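Local coordinates for uncharacterized protein (Bacteroides ovatus, PDB 4IPB) that is of unknown function but belongs to a putative beta-lactamase-inhibitor-like, PepSY-like family and folds as helices packed on an antiparallel sheet, at residues A[13-18]-A[42-47]; A[52-57]-A[87-92]; A[76-81]-A[100-105]. All coordinates share one frame; numbering follows the deposited sequence.

Contact 1. Residues A[13-18]-A[42-47]; sequences KKMYPK and KNVWFN
Met15, present as selenomethionine, and Phe46 make a Met-aromatic contact. The selenium SE lies 3.9 Å from both CE2 and CZ of Phe46, and SE to the centroid of the Phe46 ring measures 4.9 Å. The approach is oblique, with SE 68° off the ring normal, and the two side chains slide past each other in opposite directions. A bend at the last torsion of Met15 (chi3 73°) places the methyl CE beside Val44, where Met15 CE and Val44 CG1 are 4.3 Å apart, a loose apolar contact.

The closest apolar approach belongs to the next residue: Tyr16 CE2 stands 3.7 Å from Val44 CG2, the two side chains meeting at a slant. Lys42 takes part through its aliphatic portion, its chain crossing that of Tyr16 at about a right angle, with Lys42 CD 3.9 Å from Tyr16 OH.

These pairs join the C-terminal end of helix 6-15 to strand 40-46. Lys42, Val44 and Phe46, alternate residues of the strand, all direct their CB toward the helix end, so all three lie on the face of the antiparallel sheet that this helix packs on. Phe46 continues onto Val8, Thr11 and Phe12 of the same helix, while Phe35 of strand 30-37 meets the Tyr16 ring edge-to-face. Tyr16 is the first residue to leave helical geometry.

No direct hydrogen bond crosses between the segments. A water accepts from Lys42 NZ at 2.6 Å; its separation from Tyr16 OH, 2.4 Å, is too short to be reliable, so that half of the bridge is doubtful. Lys42 NZ also bonds Thr57 OG1, and Tyr16 OH bonds a glycerol. Within 13-18, Lys13 NZ donates to Pro17 O at 2.9 Å, with a C=O...N angle of 139°.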
loop_
_atom_site.group_PDB
_atom_site.type_symbol
_atom_site.label_atom_id
_atom_site.label_comp_id
_atom_site.label_asym_id
_atom_site.label_seq_id
_atom_site.Cartn_x
_atom_site.Cartn_y
_atom_site.Cartn_z
ATOM N N LYS A 13 9.020 -3.210 16.710
ATOM C CA LYS A 13 9.895 -2.277 17.430
ATOM C C LYS A 13 11.303 -2.295 16.840
ATOM O O LYS A 13 11.984 -1.267 16.836
ATOM C CB LYS A 13 9.920 -2.598 18.916
ATOM C CG LYS A 13 10.772 -1.664 19.776
ATOM C CD LYS A 13 10.048 -0.345 19.942
ATOM C CE LYS A 13 10.771 0.674 20.796
ATOM N NZ LYS A 13 9.889 1.876 20.725
ATOM N N LYS A 14 11.748 -3.428 16.310
ATOM C CA LYS A 14 13.029 -3.454 15.591
ATOM C C LYS A 14 12.995 -2.731 14.237
ATOM O O LYS A 14 13.963 -1.998 13.892
ATOM C CB LYS A 14 13.492 -4.872 15.417
ATOM C CG LYS A 14 13.827 -5.519 16.756
ATOM C CD LYS A 14 14.418 -6.883 16.528
ATOM C CE LYS A 14 14.923 -7.388 17.853
ATOM N NZ LYS A 14 13.786 -8.041 18.549
HETATM N N MSE A 15 11.885 -2.861 13.519
HETATM C CA MSE A 15 11.719 -2.194 12.218
HETATM C C MSE A 15 11.564 -0.688 12.356
HETATM O O MSE A 15 12.069 0.075 11.519
HETATM C CB MSE A 15 10.523 -2.772 11.467
HETATM C CG MSE A 15 10.772 -4.181 11.057
HETATM SE SE MSE A 15 9.302 -4.866 9.996
HETATM C CE MSE A 15 9.538 -3.971 8.407
ATOM N N TYR A 16 10.746 -0.259 13.335
ATOM C CA TYR A 16 10.340 1.110 13.496
ATOM C C TYR A 16 10.464 1.555 14.950
ATOM O O TYR A 16 9.457 1.829 15.630
ATOM C CB TYR A 16 8.892 1.286 13.005
ATOM C CG TYR A 16 8.803 1.058 11.512
ATOM C CD1 TYR A 16 9.203 2.023 10.632
ATOM C CD2 TYR A 16 8.308 -0.090 11.010
ATOM C CE1 TYR A 16 9.118 1.837 9.287
ATOM C CE2 TYR A 16 8.298 -0.329 9.663
ATOM C CZ TYR A 16 8.697 0.642 8.811
ATOM O OH TYR A 16 8.690 0.454 7.428
ATOM N N PRO A 17 11.716 1.651 15.447
ATOM C CA PRO A 17 11.936 1.921 16.872
ATOM C C PRO A 17 11.374 3.270 17.337
ATOM O O PRO A 17 11.051 3.428 18.527
ATOM C CB PRO A 17 13.468 1.859 17.011
ATOM C CG PRO A 17 13.998 2.030 15.646
ATOM C CD PRO A 17 12.991 1.323 14.773
ATOM N N LYS A 18 11.251 4.224 16.424
ATOM C CA LYS A 18 10.804 5.576 16.798
ATOM C C LYS A 18 9.322 5.841 16.504
ATOM O O LYS A 18 8.812 6.928 16.799
ATOM C CB LYS A 18 11.660 6.619 16.093
ATOM C CG LYS A 18 13.137 6.467 16.409
ATOM C CD LYS A 18 13.366 6.246 17.921
ATOM C CE LYS A 18 14.597 6.956 18.418
ATOM N NZ LYS A 18 15.832 6.755 17.618
ATOM N N LYS A 42 2.051 4.799 6.926
ATOM C CA LYS A 42 2.432 3.428 6.687
ATOM C C LYS A 42 1.464 2.421 7.322
ATOM O O LYS A 42 0.855 2.709 8.369
ATOM C CB LYS A 42 3.799 3.180 7.304
ATOM C CG LYS A 42 4.930 4.102 6.850
ATOM C CD LYS A 42 6.161 3.332 6.531
ATOM C CE LYS A 42 7.197 4.210 5.863
ATOM N NZ LYS A 42 7.694 3.571 4.627
ATOM N N ASN A 43 1.293 1.288 6.632
ATOM C CA ASN A 43 0.605 0.113 7.193
ATOM C C ASN A 43 1.557 -1.037 7.025
ATOM O O ASN A 43 1.937 -1.414 5.893
ATOM C CB ASN A 43 -0.715 -0.128 6.470
ATOM C CG ASN A 43 -1.728 0.902 6.814
ATOM O OD1 ASN A 43 -2.373 0.813 7.876
ATOM N ND2 ASN A 43 -1.897 1.887 5.955
ATOM N N VAL A 44 1.959 -1.594 8.168
ATOM C CA VAL A 44 2.978 -2.635 8.170
ATOM C C VAL A 44 2.339 -3.886 8.752
ATOM O O VAL A 44 1.821 -3.856 9.879
ATOM C CB VAL A 44 4.229 -2.220 8.999
ATOM C CG1 VAL A 44 5.320 -3.321 8.986
ATOM C CG2 VAL A 44 4.800 -0.879 8.514
ATOM N N TRP A 45 2.433 -4.976 8.006
ATOM C CA TRP A 45 1.723 -6.207 8.307
ATOM C C TRP A 45 2.651 -7.348 8.728
ATOM O O TRP A 45 3.765 -7.468 8.214
ATOM C CB TRP A 45 0.922 -6.645 7.081
ATOM C CG TRP A 45 -0.170 -5.734 6.725
ATOM C CD1 TRP A 45 -0.129 -4.574 5.947
ATOM C CD2 TRP A 45 -1.564 -5.967 6.999
ATOM N NE1 TRP A 45 -1.397 -4.044 5.858
ATOM C CE2 TRP A 45 -2.288 -4.892 6.459
ATOM C CE3 TRP A 45 -2.251 -6.925 7.771
ATOM C CZ2 TRP A 45 -3.658 -4.780 6.618
ATOM C CZ3 TRP A 45 -3.585 -6.852 7.882
ATOM C CH2 TRP A 45 -4.306 -5.786 7.301
ATOM N N PHE A 46 2.174 -8.172 9.660
ATOM C CA PHE A 46 2.937 -9.304 10.211
ATOM C C PHE A 46 2.070 -10.538 10.314
ATOM O O PHE A 46 0.843 -10.421 10.414
ATOM C CB PHE A 46 3.398 -8.989 11.667
ATOM C CG PHE A 46 4.237 -7.752 11.770
ATOM C CD1 PHE A 46 3.693 -6.500 11.795
ATOM C CD2 PHE A 46 5.615 -7.867 11.738
ATOM C CE1 PHE A 46 4.521 -5.355 11.818
ATOM C CE2 PHE A 46 6.436 -6.741 11.795
ATOM C CZ PHE A 46 5.884 -5.483 11.810
ATOM N N ASN A 47 2.704 -11.707 10.280
ATOM C CA ASN A 47 2.011 -12.956 10.541
ATOM C C ASN A 47 2.114 -13.327 12.033
ATOM O O ASN A 47 2.740 -12.614 12.843
ATOM C CB ASN A 47 2.491 -14.063 9.603
ATOM C CG ASN A 47 3.884 -14.549 9.921
ATOM O OD1 ASN A 47 4.424 -14.328 11.020
ATOM N ND2 ASN A 47 4.503 -15.169 8.931
HETATM O O HOH W 1 9.299 1.772 5.490
#

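Contact 2. Residues A[52-57]-A[87-92]; sequences WVMTLT and TMVEFP. With GOL (glycerol), chain D.
Thr55 and Glu90 form a hydrogen-bonded antiparallel pair at the junction of strands 52-58 and 82-90, neighbours in the antiparallel sheet. Thr57 with Met88 is the next such pair, and Leu56 with Val89 is the non-hydrogen-bonded pair between them. The short strand axes approach to 4.6 Å, with N-to-C directions 167° apart. On the Leu56 and Val89 side, where Leu56 CD2 meets Val89 CG2, Phe139 of helix 136-139 covers the strands. Val53 and Met54 both face Trp45 across the other edge, a classic beta bulge.

Trp52 sits at the end of this pairing. From its CB, CG departs anti to the backbone N (chi1 173°), and the six-membered ring ends against Phe91 and Pro92. CD1 packs against Trp45 O, and NE1 donates to Thr55 OG1 at 2.8 Å, with that oxygen tilted from the ring plane. Farther round, CE3 and CZ3 lie beneath Pro92: its CD is 3.9 Å from the centroid of the Trp52 six-membered ring and 21° off the normal, a CH-pi contact. CH2 comes within 3.5 Å of Phe91 C, and CZ2 is 3.7 Å from Glu90 O. The opposite indole face carries C3 of a glycerol, probably from the crystallisation liquor. That molecule links both strands: its O3 is hydrogen-bonded to Thr55 OG1 at 2.6 Å, and its O2 donates to Glu90 OE1 at 2.7 Å.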
loop_
_atom_site.group_PDB
_atom_site.type_symbol
_atom_site.label_atom_id
_atom_site.label_comp_id
_atom_site.label_asym_id
_atom_site.label_seq_id
_atom_site.Cartn_x
_atom_site.Cartn_y
_atom_site.Cartn_z
ATOM N N TRP A 52 7.478 -10.164 9.407
ATOM C CA TRP A 52 7.005 -9.126 8.518
ATOM C C TRP A 52 6.588 -9.737 7.172
ATOM O O TRP A 52 7.320 -10.534 6.589
ATOM C CB TRP A 52 8.134 -8.143 8.268
ATOM C CG TRP A 52 7.835 -7.097 7.237
ATOM C CD1 TRP A 52 6.845 -6.180 7.283
ATOM C CD2 TRP A 52 8.533 -6.906 6.011
ATOM N NE1 TRP A 52 6.865 -5.442 6.138
ATOM C CE2 TRP A 52 7.886 -5.858 5.334
ATOM C CE3 TRP A 52 9.622 -7.544 5.391
ATOM C CZ2 TRP A 52 8.307 -5.394 4.115
ATOM C CZ3 TRP A 52 10.022 -7.067 4.188
ATOM C CH2 TRP A 52 9.385 -5.995 3.579
ATOM N N VAL A 53 5.389 -9.379 6.735
ATOM C CA VAL A 53 4.834 -9.823 5.449
ATOM C C VAL A 53 4.675 -8.775 4.360
ATOM O O VAL A 53 4.709 -9.138 3.187
ATOM C CB VAL A 53 3.600 -10.672 5.623
ATOM C CG1 VAL A 53 3.978 -11.938 6.410
ATOM C CG2 VAL A 53 2.444 -9.923 6.192
HETATM N N MSE A 54 4.440 -7.530 4.737
HETATM C CA MSE A 54 4.348 -6.405 3.731
HETATM C C MSE A 54 4.298 -5.070 4.414
HETATM O O MSE A 54 3.755 -4.934 5.538
HETATM C CB MSE A 54 3.211 -6.575 2.714
HETATM C CG MSE A 54 1.860 -6.567 3.314
HETATM SE SE MSE A 54 0.471 -6.705 1.893
HETATM C CE MSE A 54 -1.016 -6.444 2.984
ATOM N N THR A 55 4.758 -4.038 3.681
ATOM C CA THR A 55 4.593 -2.698 4.103
ATOM C C THR A 55 3.995 -1.907 2.948
ATOM O O THR A 55 4.470 -2.007 1.805
ATOM C CB THR A 55 5.959 -2.097 4.460
ATOM O OG1 THR A 55 6.461 -2.738 5.641
ATOM C CG2 THR A 55 5.842 -0.593 4.714
ATOM N N LEU A 56 3.007 -1.107 3.282
ATOM C CA LEU A 56 2.347 -0.211 2.333
ATOM C C LEU A 56 2.583 1.220 2.773
ATOM O O LEU A 56 2.246 1.612 3.922
ATOM C CB LEU A 56 0.882 -0.511 2.215
ATOM C CG LEU A 56 0.561 -1.877 1.673
ATOM C CD1 LEU A 56 0.493 -2.956 2.733
ATOM C CD2 LEU A 56 -0.737 -1.864 0.900
ATOM N N THR A 57 3.177 2.029 1.882
ATOM C CA THR A 57 3.496 3.402 2.190
ATOM C C THR A 57 2.678 4.311 1.265
ATOM O O THR A 57 2.682 4.131 0.052
ATOM C CB THR A 57 4.977 3.740 1.964
ATOM O OG1 THR A 57 5.816 2.855 2.757
ATOM C CG2 THR A 57 5.312 5.162 2.347
ATOM N N THR A 87 0.348 4.235 -3.695
ATOM C CA THR A 87 0.804 3.391 -2.605
ATOM C C THR A 87 1.986 2.547 -3.063
ATOM O O THR A 87 1.907 1.836 -4.115
ATOM C CB THR A 87 -0.309 2.479 -2.090
ATOM O OG1 THR A 87 -1.451 3.266 -1.808
ATOM C CG2 THR A 87 0.120 1.709 -0.858
HETATM N N MSE A 88 3.068 2.538 -2.307
HETATM C CA MSE A 88 4.176 1.631 -2.578
HETATM C C MSE A 88 4.011 0.404 -1.690
HETATM O O MSE A 88 3.771 0.575 -0.483
HETATM C CB MSE A 88 5.493 2.331 -2.286
HETATM C CG MSE A 88 6.728 1.426 -2.365
HETATM SE SE MSE A 88 7.055 0.732 -4.163
HETATM C CE MSE A 88 7.802 2.386 -4.913
ATOM N N VAL A 89 4.064 -0.767 -2.255
ATOM C CA VAL A 89 3.810 -2.046 -1.544
ATOM C C VAL A 89 5.074 -2.854 -1.633
ATOM O O VAL A 89 5.562 -3.135 -2.725
ATOM C CB VAL A 89 2.603 -2.834 -2.093
ATOM C CG1 VAL A 89 2.287 -4.002 -1.170
ATOM C CG2 VAL A 89 1.396 -1.959 -2.247
ATOM N N GLU A 90 5.661 -3.176 -0.490
ATOM C CA GLU A 90 6.909 -3.900 -0.421
ATOM C C GLU A 90 6.744 -5.179 0.342
ATOM O O GLU A 90 5.926 -5.256 1.277
ATOM C CB GLU A 90 7.991 -3.086 0.234
ATOM C CG GLU A 90 8.320 -1.803 -0.515
ATOM C CD GLU A 90 9.257 -0.891 0.267
ATOM O OE1 GLU A 90 8.755 -0.188 1.192
ATOM O OE2 GLU A 90 10.471 -0.908 -0.067
ATOM N N PHE A 91 7.531 -6.187 -0.044
ATOM C CA PHE A 91 7.409 -7.542 0.531
ATOM C C PHE A 91 8.780 -8.141 0.832
ATOM O O PHE A 91 9.787 -7.762 0.196
ATOM C CB PHE A 91 6.749 -8.490 -0.484
ATOM C CG PHE A 91 5.448 -8.016 -1.040
ATOM C CD1 PHE A 91 4.292 -8.361 -0.432
ATOM C CD2 PHE A 91 5.380 -7.405 -2.291
ATOM C CE1 PHE A 91 3.063 -7.946 -0.927
ATOM C CE2 PHE A 91 4.154 -7.047 -2.840
ATOM C CZ PHE A 91 3.002 -7.310 -2.165
ATOM N N PRO A 92 8.848 -9.179 1.682
ATOM C CA PRO A 92 10.152 -9.789 1.965
ATOM C C PRO A 92 10.691 -10.536 0.763
ATOM O O PRO A 92 11.884 -10.577 0.588
ATOM C CB PRO A 92 9.862 -10.727 3.178
ATOM C CG PRO A 92 8.354 -10.843 3.250
ATOM C CD PRO A 92 7.839 -9.545 2.700
HETATM C C1 GOL D . 11.058 -2.584 3.232
HETATM O O1 GOL D . 12.294 -1.888 3.475
HETATM C C2 GOL D . 9.875 -1.939 3.961
HETATM O O2 GOL D . 9.778 -0.539 3.690
HETATM C C3 GOL D . 10.026 -2.187 5.456
HETATM O O3 GOL D . 8.822 -1.779 6.095
HETATM O O HOH W 2 6.279 0.599 1.274
#

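Contact 3. Residues A[76-81]-A[100-105]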
loop_
_atom_site.group_PDB
_atom_site.type_symbol
_atom_site.label_atom_id
_atom_site.label_comp_id
_atom_site.label_asym_id
_atom_site.label_seq_id
_atom_site.Cartn_x
_atom_site.Cartn_y
_atom_site.Cartn_z
ATOM N N GLY A 76 0.247 5.824 -20.604
ATOM C CA GLY A 76 -0.773 4.773 -20.575
ATOM C C GLY A 76 -2.188 5.345 -20.652
ATOM O O GLY A 76 -2.392 6.531 -20.764
ATOM N N PRO A 77 -3.198 4.469 -20.557
ATOM C CA PRO A 77 -4.601 4.896 -20.736
ATOM C C PRO A 77 -5.206 5.825 -19.695
ATOM O O PRO A 77 -6.216 6.471 -19.968
ATOM C CB PRO A 77 -5.386 3.574 -20.769
ATOM C CG PRO A 77 -4.370 2.472 -20.745
ATOM C CD PRO A 77 -3.037 3.026 -20.364
ATOM N N TYR A 78 -4.587 5.890 -18.531
ATOM C CA TYR A 78 -5.098 6.672 -17.397
ATOM C C TYR A 78 -4.306 7.976 -17.200
ATOM O O TYR A 78 -4.501 8.650 -16.208
ATOM C CB TYR A 78 -5.055 5.809 -16.135
ATOM C CG TYR A 78 -5.789 4.536 -16.329
ATOM C CD1 TYR A 78 -7.154 4.496 -16.244
ATOM C CD2 TYR A 78 -5.118 3.390 -16.730
ATOM C CE1 TYR A 78 -7.859 3.334 -16.482
ATOM C CE2 TYR A 78 -5.803 2.224 -16.999
ATOM C CZ TYR A 78 -7.165 2.200 -16.840
ATOM O OH TYR A 78 -7.822 1.037 -17.114
ATOM N N ALA A 79 -3.431 8.287 -18.153
ATOM C CA ALA A 79 -2.549 9.480 -18.106
ATOM C C ALA A 79 -3.259 10.763 -17.695
ATOM O O ALA A 79 -2.690 11.552 -16.956
ATOM C CB ALA A 79 -1.826 9.664 -19.445
ATOM N N ASN A 80 -4.500 10.950 -18.134
ATOM C CA ASN A 80 -5.240 12.163 -17.826
ATOM C C ASN A 80 -6.289 12.039 -16.716
ATOM O O ASN A 80 -7.061 12.966 -16.479
ATOM C CB ASN A 80 -5.892 12.687 -19.114
ATOM C CG ASN A 80 -4.859 13.053 -20.181
ATOM O OD1 ASN A 80 -3.819 13.632 -19.876
ATOM N ND2 ASN A 80 -5.130 12.688 -21.422
ATOM N N TRP A 81 -6.296 10.921 -16.011
ATOM C CA TRP A 81 -7.209 10.711 -14.902
ATOM C C TRP A 81 -6.698 11.448 -13.638
ATOM O O TRP A 81 -5.516 11.788 -13.555
ATOM C CB TRP A 81 -7.349 9.191 -14.660
ATOM C CG TRP A 81 -8.257 8.515 -15.677
ATOM C CD1 TRP A 81 -8.182 8.587 -17.028
ATOM C CD2 TRP A 81 -9.360 7.670 -15.379
ATOM N NE1 TRP A 81 -9.200 7.850 -17.609
ATOM C CE2 TRP A 81 -9.951 7.293 -16.609
ATOM C CE3 TRP A 81 -9.950 7.243 -14.185
ATOM C CZ2 TRP A 81 -11.073 6.464 -16.670
ATOM C CZ3 TRP A 81 -11.079 6.460 -14.250
ATOM C CH2 TRP A 81 -11.613 6.060 -15.490
ATOM N N ILE A 100 -1.656 2.767 -8.045
ATOM C CA ILE A 100 -2.157 4.130 -8.268
ATOM C C ILE A 100 -3.659 4.052 -8.355
ATOM O O ILE A 100 -4.186 3.325 -9.194
ATOM C CB ILE A 100 -1.582 4.762 -9.541
ATOM C CG1 ILE A 100 -0.049 4.643 -9.537
ATOM C CG2 ILE A 100 -2.073 6.200 -9.670
ATOM C CD1 ILE A 100 0.616 5.180 -10.798
ATOM N N LYS A 101 -4.354 4.789 -7.467
ATOM C CA LYS A 101 -5.801 4.853 -7.500
ATOM C C LYS A 101 -6.217 6.089 -8.272
ATOM O O LYS A 101 -5.817 7.215 -7.944
ATOM C CB LYS A 101 -6.396 4.890 -6.097
ATOM C CG LYS A 101 -7.897 4.756 -6.085
ATOM C CD LYS A 101 -8.417 4.790 -4.678
ATOM C CE LYS A 101 -9.919 4.667 -4.669
ATOM N NZ LYS A 101 -10.495 5.055 -3.358
ATOM N N VAL A 102 -7.002 5.870 -9.328
ATOM C CA VAL A 102 -7.429 6.958 -10.185
ATOM C C VAL A 102 -8.933 7.047 -10.302
ATOM O O VAL A 102 -9.677 6.051 -10.081
ATOM C CB VAL A 102 -6.852 6.820 -11.597
ATOM C CG1 VAL A 102 -5.345 6.916 -11.533
ATOM C CG2 VAL A 102 -7.255 5.514 -12.252
ATOM N N GLY A 103 -9.386 8.264 -10.593
ATOM C CA GLY A 103 -10.796 8.571 -10.813
ATOM C C GLY A 103 -10.886 9.689 -11.873
ATOM O O GLY A 103 -9.920 10.109 -12.485
ATOM N N GLN A 104 -12.073 10.169 -12.136
ATOM C CA GLN A 104 -12.232 11.275 -13.106
ATOM C C GLN A 104 -12.970 12.337 -12.380
ATOM O O GLN A 104 -13.752 12.015 -11.503
ATOM C CB GLN A 104 -13.002 10.814 -14.336
ATOM C CG GLN A 104 -12.097 10.112 -15.327
ATOM C CD GLN A 104 -12.828 9.620 -16.554
ATOM O OE1 GLN A 104 -13.933 9.080 -16.458
ATOM N NE2 GLN A 104 -12.205 9.775 -17.722
ATOM N N ASP A 105 -12.670 13.607 -12.662
ATOM C CA ASP A 105 -13.464 14.673 -12.114
ATOM C C ASP A 105 -14.886 14.409 -12.610
ATOM O O ASP A 105 -15.093 13.992 -13.767
ATOM C CB ASP A 105 -13.018 16.063 -12.607
ATOM C CG ASP A 105 -11.835 16.614 -11.859
ATOM O OD1 ASP A 105 -11.456 16.084 -10.779
ATOM O OD2 ASP A 105 -11.277 17.608 -12.370
#
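Trp81 and Gln104 bring the two backbones closest, with their CA atoms 5.4 Å apart. Segment 76-81 is the loop between helix 67-75 and strand 82-90, built from overlapping type I beta turns, Gly76 to Ala79 and Tyr78 to Trp81. The second is closed by Trp81 N donating to Tyr78 O at 2.9 Å; the corresponding bond of the first is weak. Segment 100-105 lies largely on strand 97-104, next to strand 82-90 in the antiparallel sheet. A backbone bond between Gly103 and Val82 marks where the loop gives way to strand pairing, although no hydrogen bond joins the two segments themselves.

The side-chain contact centres on the Trp81 indole, which is held between two groups. Over one face, Gln104 CG stands 3.6 Å from the centroid of the six-membered ring, only 10° off its normal, in a CH-pi contact. Extended beyond CG, Gln104 then lays its amide over the indole with the planes 12° apart, and NE2 reaches Trp81 CE2 at 3.5 Å. Tyr78 CD1 lies over the centre of the opposite indole face.

Val102 fills in beside both aromatics: its CG2 is 3.7 Å from Trp81 CE3 and 4.1 Å from Tyr78 CD1. Phe73 of helix 67-75 and Leu113 of strand 107-115 also meet Val102 and Tyr78. Trp81 CE3 also approaches the backbone oxygen Gly103 O to 3.3 Å.

Overall arrangement
All three contacts reach one antiparallel sheet, but contact 2 lies nearest the middle of the chain, its centre about 6 Å from the chain centre, against about 14 Å for contact 1 and 18 Å for contact 3. Contact 2 alone is strand pairing, with seven of its twelve touching residues buried and backbone hydrogen bonds setting the register. The outer two, each with two buried residues among five touching, rely on side chains: a helix end over the sheet in contact 1, a turn-rich loop against a strand in contact 3. Contacts 1 and 2 touch directly through neighbouring strands, whereas contact 3 lies on the opposite side of the chain centre from contact 1.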